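Local structure of protein argonaute 5 (Arabidopsis thaliana, 4G0O) at residues C16-T21 and I80-D85; T12-V17 and P48-P53. The protein probably sorts small RNAs by recognising their 5' nucleotide through the specificity loop of its MID domain, for use in gene regulation. All coordinates share one frame; numbering follows the deposited sequence.

Contact 1: residues C16-T21 and I80-D85; sequences CVSFST and IVILPD
Two neighbouring parallel strands at the centre of the MID-domain sheet, 7-18 and 78-82, run out together here, with Cys16 set against Ile80 and Ser18 against Ile82; their short axes lie 12° apart. Three backbone bonds join them: Val17 N to Ile80 O, Ile82 N to Val17 O at 2.6 Å, and Phe19 N to Ile82 O, the last nearly straight at 175°. Ile82 lies on the face that also carries Cys16, Ser18 and Ile80. Its CD1 lies 4.2 Å from Cys16 SG and close to Ser18 CB, while CG2 reaches Ser18 OG and Ser20 CB. On the other face Phe19 brings its ring edge to Val81, CE1 lying 3.9 Å from Val81 CG1, and Phe19 CB touches Pro84 CG at 3.7 Å. Helices 62-72 and 90-101 pack on the same phenylalanine.

Past the strand ends the carboxylate of Asp85 takes over. OD2 accepts from Ser20 OG at 2.6 Å and OD1 from Thr21 N at 2.9 Å, both on the syn side though somewhat out of the carboxylate plane, so two grips fix the rotation of the group. One water links Phe19 O to Asp85 N, and a second joins Thr21 OG1 to Asp85 OD1. Ser18 OG, anti to its own backbone N (chi1 169°), accepts from Ser20 N two residues on, forming an ST turn. An alanine in place of Asp85 removes both acceptors and would probably leave Thr21 N without its mate across the contact and the Ser20 hydroxyl freer to turn. Paired strand ends opening into adjacent loops at the C-terminal edge of a parallel sheet are characteristic of Rossmann-like alpha/beta folds, to which Argonaute MID domains belong.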
loop_
_atom_site.group_PDB
_atom_site.type_symbol
_atom_site.label_atom_id
_atom_site.label_comp_id
_atom_site.label_asym_id
_atom_site.label_seq_id
_atom_site.Cartn_x
_atom_site.Cartn_y
_atom_site.Cartn_z
ATOM N N CYS A 16 4.417 -5.110 0.947
ATOM C CA CYS A 16 3.076 -5.378 0.461
ATOM C C CYS A 16 2.534 -6.662 1.058
ATOM O O CYS A 16 3.256 -7.662 1.155
ATOM C CB CYS A 16 3.111 -5.511 -1.047
ATOM S SG CYS A 16 1.548 -5.971 -1.794
ATOM N N VAL A 17 1.261 -6.631 1.447
ATOM C CA VAL A 17 0.571 -7.832 1.900
ATOM C C VAL A 17 -0.673 -8.029 1.085
ATOM O O VAL A 17 -1.402 -7.068 0.801
ATOM C CB VAL A 17 0.122 -7.726 3.361
ATOM C CG1 VAL A 17 -0.244 -9.096 3.916
ATOM C CG2 VAL A 17 1.209 -7.153 4.163
ATOM N N SER A 18 -0.932 -9.280 0.733
ATOM C CA SER A 18 -2.137 -9.611 0.001
ATOM C C SER A 18 -2.992 -10.629 0.739
ATOM O O SER A 18 -2.529 -11.719 1.081
ATOM C CB SER A 18 -1.783 -10.146 -1.385
ATOM O OG SER A 18 -2.934 -10.694 -1.987
ATOM N N PHE A 19 -4.245 -10.264 0.972
ATOM C CA PHE A 19 -5.219 -11.194 1.513
ATOM C C PHE A 19 -6.168 -11.682 0.417
ATOM O O PHE A 19 -7.222 -12.248 0.696
ATOM C CB PHE A 19 -6.002 -10.547 2.651
ATOM C CG PHE A 19 -5.128 -10.011 3.758
ATOM C CD1 PHE A 19 -4.960 -8.641 3.934
ATOM C CD2 PHE A 19 -4.452 -10.876 4.602
ATOM C CE1 PHE A 19 -4.158 -8.153 4.950
ATOM C CE2 PHE A 19 -3.638 -10.393 5.610
ATOM C CZ PHE A 19 -3.493 -9.027 5.789
ATOM N N SER A 20 -5.804 -11.448 -0.833
ATOM C CA SER A 20 -6.646 -11.887 -1.941
ATOM C C SER A 20 -6.223 -13.258 -2.423
ATOM O O SER A 20 -5.036 -13.544 -2.561
ATOM C CB SER A 20 -6.578 -10.920 -3.110
ATOM O OG SER A 20 -7.224 -11.487 -4.242
ATOM N N THR A 21 -7.208 -14.099 -2.691
ATOM C CA THR A 21 -6.955 -15.444 -3.173
ATOM C C THR A 21 -7.074 -15.506 -4.700
ATOM O O THR A 21 -6.459 -16.348 -5.383
ATOM C CB THR A 21 -7.964 -16.400 -2.548
ATOM O OG1 THR A 21 -7.771 -16.430 -1.124
ATOM C CG2 THR A 21 -7.798 -17.784 -3.115
ATOM N N ILE A 80 1.487 -1.610 1.909
ATOM C CA ILE A 80 0.495 -1.617 0.853
ATOM C C ILE A 80 -0.321 -2.870 1.061
ATOM O O ILE A 80 0.205 -3.986 0.969
ATOM C CB ILE A 80 1.119 -1.645 -0.547
ATOM C CG1 ILE A 80 1.908 -0.361 -0.822
ATOM C CG2 ILE A 80 0.040 -1.827 -1.610
ATOM C CD1 ILE A 80 2.945 -0.544 -1.908
ATOM N N VAL A 81 -1.603 -2.699 1.364
ATOM C CA VAL A 81 -2.423 -3.862 1.655
ATOM C C VAL A 81 -3.360 -4.211 0.511
ATOM O O VAL A 81 -4.166 -3.379 0.087
ATOM C CB VAL A 81 -3.248 -3.663 2.921
ATOM C CG1 VAL A 81 -4.337 -4.741 3.015
ATOM C CG2 VAL A 81 -2.343 -3.700 4.123
ATOM N N ILE A 82 -3.267 -5.439 0.009
ATOM C CA ILE A 82 -4.299 -5.908 -0.914
ATOM C C ILE A 82 -5.406 -6.638 -0.138
ATOM O O ILE A 82 -5.185 -7.701 0.442
ATOM C CB ILE A 82 -3.728 -6.782 -2.056
ATOM C CG1 ILE A 82 -2.728 -5.986 -2.905
ATOM C CG2 ILE A 82 -4.841 -7.271 -2.972
ATOM C CD1 ILE A 82 -1.947 -6.871 -3.881
ATOM N N LEU A 83 -6.596 -6.052 -0.159
ATOM C CA LEU A 83 -7.745 -6.515 0.626
ATOM C C LEU A 83 -8.273 -7.873 0.192
ATOM O O LEU A 83 -8.111 -8.278 -0.956
ATOM C CB LEU A 83 -8.898 -5.498 0.517
ATOM C CG LEU A 83 -8.628 -4.103 1.072
ATOM C CD1 LEU A 83 -9.679 -3.107 0.567
ATOM C CD2 LEU A 83 -8.584 -4.174 2.605
ATOM N N PRO A 84 -8.942 -8.577 1.113
ATOM C CA PRO A 84 -9.579 -9.850 0.762
ATOM C C PRO A 84 -10.530 -9.687 -0.420
ATOM O O PRO A 84 -10.926 -8.558 -0.739
ATOM C CB PRO A 84 -10.365 -10.192 2.028
ATOM C CG PRO A 84 -9.573 -9.588 3.105
ATOM C CD PRO A 84 -9.075 -8.278 2.549
ATOM N N ASP A 85 -10.881 -10.788 -1.071
ATOM C CA ASP A 85 -11.791 -10.706 -2.207
ATOM C C ASP A 85 -13.194 -10.312 -1.768
ATOM O O ASP A 85 -13.888 -9.601 -2.481
ATOM C CB ASP A 85 -11.813 -12.023 -2.985
ATOM C CG ASP A 85 -10.443 -12.398 -3.524
ATOM O OD1 ASP A 85 -10.024 -13.560 -3.323
ATOM O OD2 ASP A 85 -9.773 -11.528 -4.133
HETATM O O HOH W 1 -9.883 -13.208 -0.137
HETATM O O HOH W 2 -10.494 -15.712 -1.048
#

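Contact 2: residues T12-V17 and P48-P53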
loop_
_atom_site.group_PDB
_atom_site.type_symbol
_atom_site.label_atom_id
_atom_site.label_comp_id
_atom_site.label_asym_id
_atom_site.label_seq_id
_atom_site.Cartn_x
_atom_site.Cartn_y
_atom_site.Cartn_z
ATOM N N THR A 12 11.504 4.828 2.553
ATOM C CA THR A 12 12.633 3.892 2.585
ATOM C C THR A 12 12.227 2.491 3.079
ATOM O O THR A 12 12.848 1.484 2.726
ATOM C CB THR A 12 13.756 4.414 3.513
ATOM O OG1 THR A 12 14.009 5.800 3.235
ATOM C CG2 THR A 12 15.039 3.623 3.300
ATOM N N SER A 13 11.191 2.437 3.910
ATOM C CA SER A 13 10.719 1.178 4.467
ATOM C C SER A 13 9.253 0.921 4.092
ATOM O O SER A 13 8.352 1.606 4.560
ATOM C CB SER A 13 10.885 1.199 5.990
ATOM O OG SER A 13 10.719 -0.092 6.544
ATOM N N TRP A 14 9.023 -0.057 3.228
ATOM C CA TRP A 14 7.673 -0.355 2.760
ATOM C C TRP A 14 7.610 -1.827 2.359
ATOM O O TRP A 14 8.639 -2.448 2.109
ATOM C CB TRP A 14 7.283 0.543 1.568
ATOM C CG TRP A 14 8.052 0.200 0.323
ATOM C CD1 TRP A 14 9.253 0.713 -0.069
ATOM C CD2 TRP A 14 7.689 -0.772 -0.676
ATOM N NE1 TRP A 14 9.658 0.125 -1.251
ATOM C CE2 TRP A 14 8.715 -0.788 -1.638
ATOM C CE3 TRP A 14 6.593 -1.622 -0.843
ATOM C CZ2 TRP A 14 8.679 -1.623 -2.739
ATOM C CZ3 TRP A 14 6.563 -2.443 -1.939
ATOM C CH2 TRP A 14 7.596 -2.437 -2.876
ATOM N N THR A 15 6.408 -2.388 2.325
ATOM C CA THR A 15 6.213 -3.719 1.763
ATOM C C THR A 15 4.742 -3.929 1.452
ATOM O O THR A 15 3.920 -3.037 1.665
ATOM C CB THR A 15 6.750 -4.850 2.676
ATOM O OG1 THR A 15 6.721 -6.093 1.965
ATOM C CG2 THR A 15 5.926 -4.966 3.948
ATOM N N CYS A 16 4.417 -5.110 0.947
ATOM C CA CYS A 16 3.076 -5.378 0.461
ATOM C C CYS A 16 2.534 -6.662 1.058
ATOM O O CYS A 16 3.256 -7.662 1.155
ATOM C CB CYS A 16 3.111 -5.511 -1.047
ATOM S SG CYS A 16 1.548 -5.971 -1.794
ATOM N N VAL A 17 1.261 -6.631 1.447
ATOM C CA VAL A 17 0.571 -7.832 1.900
ATOM C C VAL A 17 -0.673 -8.029 1.085
ATOM O O VAL A 17 -1.402 -7.068 0.801
ATOM C CB VAL A 17 0.122 -7.726 3.361
ATOM C CG1 VAL A 17 -0.244 -9.096 3.916
ATOM C CG2 VAL A 17 1.209 -7.153 4.163
ATOM N N PRO A 48 13.419 1.088 -4.073
ATOM C CA PRO A 48 12.785 0.089 -4.949
ATOM C C PRO A 48 12.615 -1.296 -4.331
ATOM O O PRO A 48 11.796 -2.071 -4.808
ATOM C CB PRO A 48 13.717 0.022 -6.170
ATOM C CG PRO A 48 14.982 0.659 -5.747
ATOM C CD PRO A 48 14.675 1.615 -4.632
ATOM N N GLN A 49 13.367 -1.591 -3.280
ATOM C CA GLN A 49 13.290 -2.887 -2.628
ATOM C C GLN A 49 12.434 -2.742 -1.371
ATOM O O GLN A 49 12.601 -1.796 -0.604
ATOM C CB GLN A 49 14.694 -3.406 -2.279
ATOM C CG GLN A 49 15.651 -3.556 -3.487
ATOM C CD GLN A 49 16.744 -2.480 -3.559
ATOM O OE1 GLN A 49 17.998 -2.905 -3.432
ATOM N NE2 GLN A 49 16.467 -1.292 -3.744
ATOM N N PRO A 50 11.494 -3.675 -1.163
ATOM C CA PRO A 50 10.676 -3.603 0.043
ATOM C C PRO A 50 11.545 -3.972 1.246
ATOM O O PRO A 50 12.565 -4.633 1.064
ATOM C CB PRO A 50 9.598 -4.663 -0.214
ATOM C CG PRO A 50 10.290 -5.684 -1.011
ATOM C CD PRO A 50 11.257 -4.923 -1.906
ATOM N N ALA A 51 11.165 -3.548 2.445
ATOM C CA ALA A 51 11.997 -3.777 3.615
ATOM C C ALA A 51 11.972 -5.246 4.075
ATOM O O ALA A 51 12.894 -5.721 4.740
ATOM C CB ALA A 51 11.567 -2.857 4.734
ATOM N N ILE A 52 10.900 -5.953 3.737
ATOM C CA ILE A 52 10.829 -7.406 3.904
ATOM C C ILE A 52 10.094 -7.931 2.674
ATOM O O ILE A 52 9.386 -7.164 2.016
ATOM C CB ILE A 52 10.078 -7.824 5.199
ATOM C CG1 ILE A 52 8.669 -7.232 5.218
ATOM C CG2 ILE A 52 10.870 -7.433 6.452
ATOM C CD1 ILE A 52 7.764 -7.835 6.284
ATOM N N PRO A 53 10.270 -9.222 2.341
ATOM C CA PRO A 53 9.633 -9.780 1.141
ATOM C C PRO A 53 8.110 -9.643 1.177
ATOM O O PRO A 53 7.543 -9.621 2.263
ATOM C CB PRO A 53 10.007 -11.268 1.218
ATOM C CG PRO A 53 11.268 -11.297 2.005
ATOM C CD PRO A 53 11.109 -10.222 3.032
HETATM O O HOH W 3 11.857 -0.722 1.908
#
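The backbones of 12-17 and 48-53 meet through one direct hydrogen bond, Ala51 N to Trp14 O at 2.8 Å, which ties the irregular loop to the strand where Thr15 and Pro50 have their CA atoms 4.8 Å apart. Beside it a water bridges the chains, donating to Thr12 O and Gln49 O and accepting from Trp14 N. The indole of Trp14 makes the broadest side-chain contact. Its CB starts away from the loop, but CG sits between the backbone N and the carbonyl carbon (chi1 70°), and the ring comes back over Pro50. Pro50 CB stands 4.0 Å from the centroid of the six-membered ring and 8° off its normal, a CH-pi contact over the face, while Pro50 CA lies over the same ring system toward its rim. Pro48 O approaches CZ2 at the ring edge, and the indole NE1 gives its hydrogen bond to Lys47 O, in the same loop just before Pro48.

Thr15 points toward the loop and uses both branches. OG1, anti to the backbone N, donates to Ile52 O at 2.9 Å, coming from above the carbonyl plane, 39° out of it. CG2 rests against Ile52 CG1 at 3.8 Å. At the outer end Ser13 OG touches Ala51 CB at 3.4 Å. Phe46 meets Trp14 edge-to-face, and Phe54, just before strand 55-56, and Ile36 of helix 27-42 also adjoin the indole, while Ile52 reaches Ile69 and Arg72 of helix 62-72; the loop thus crosses from strand 45-46 to strand 55-56 beside strand 7-18, with these two helices nearby.

Both contacts start from strand 7-18 and share Cys16 and Val17, yet they use different lengths of it, their centres about 15 Å apart. Contact 1 is buried and joins two strands of one sheet through regular backbone bonds and apolar side-chain packing, turning polar only where the loops begin. Contact 2 is partly exposed: a proline-rich loop lies against the strand, held by a single direct backbone bond, a threonine hydroxyl, an aromatic face and a water. They meet at Ile80, whose N probably bonds to Thr15 O at 2.8 Å and whose CD1 packs on the Trp14 ring, so strand 78-82 reaches the residues that hold the loop.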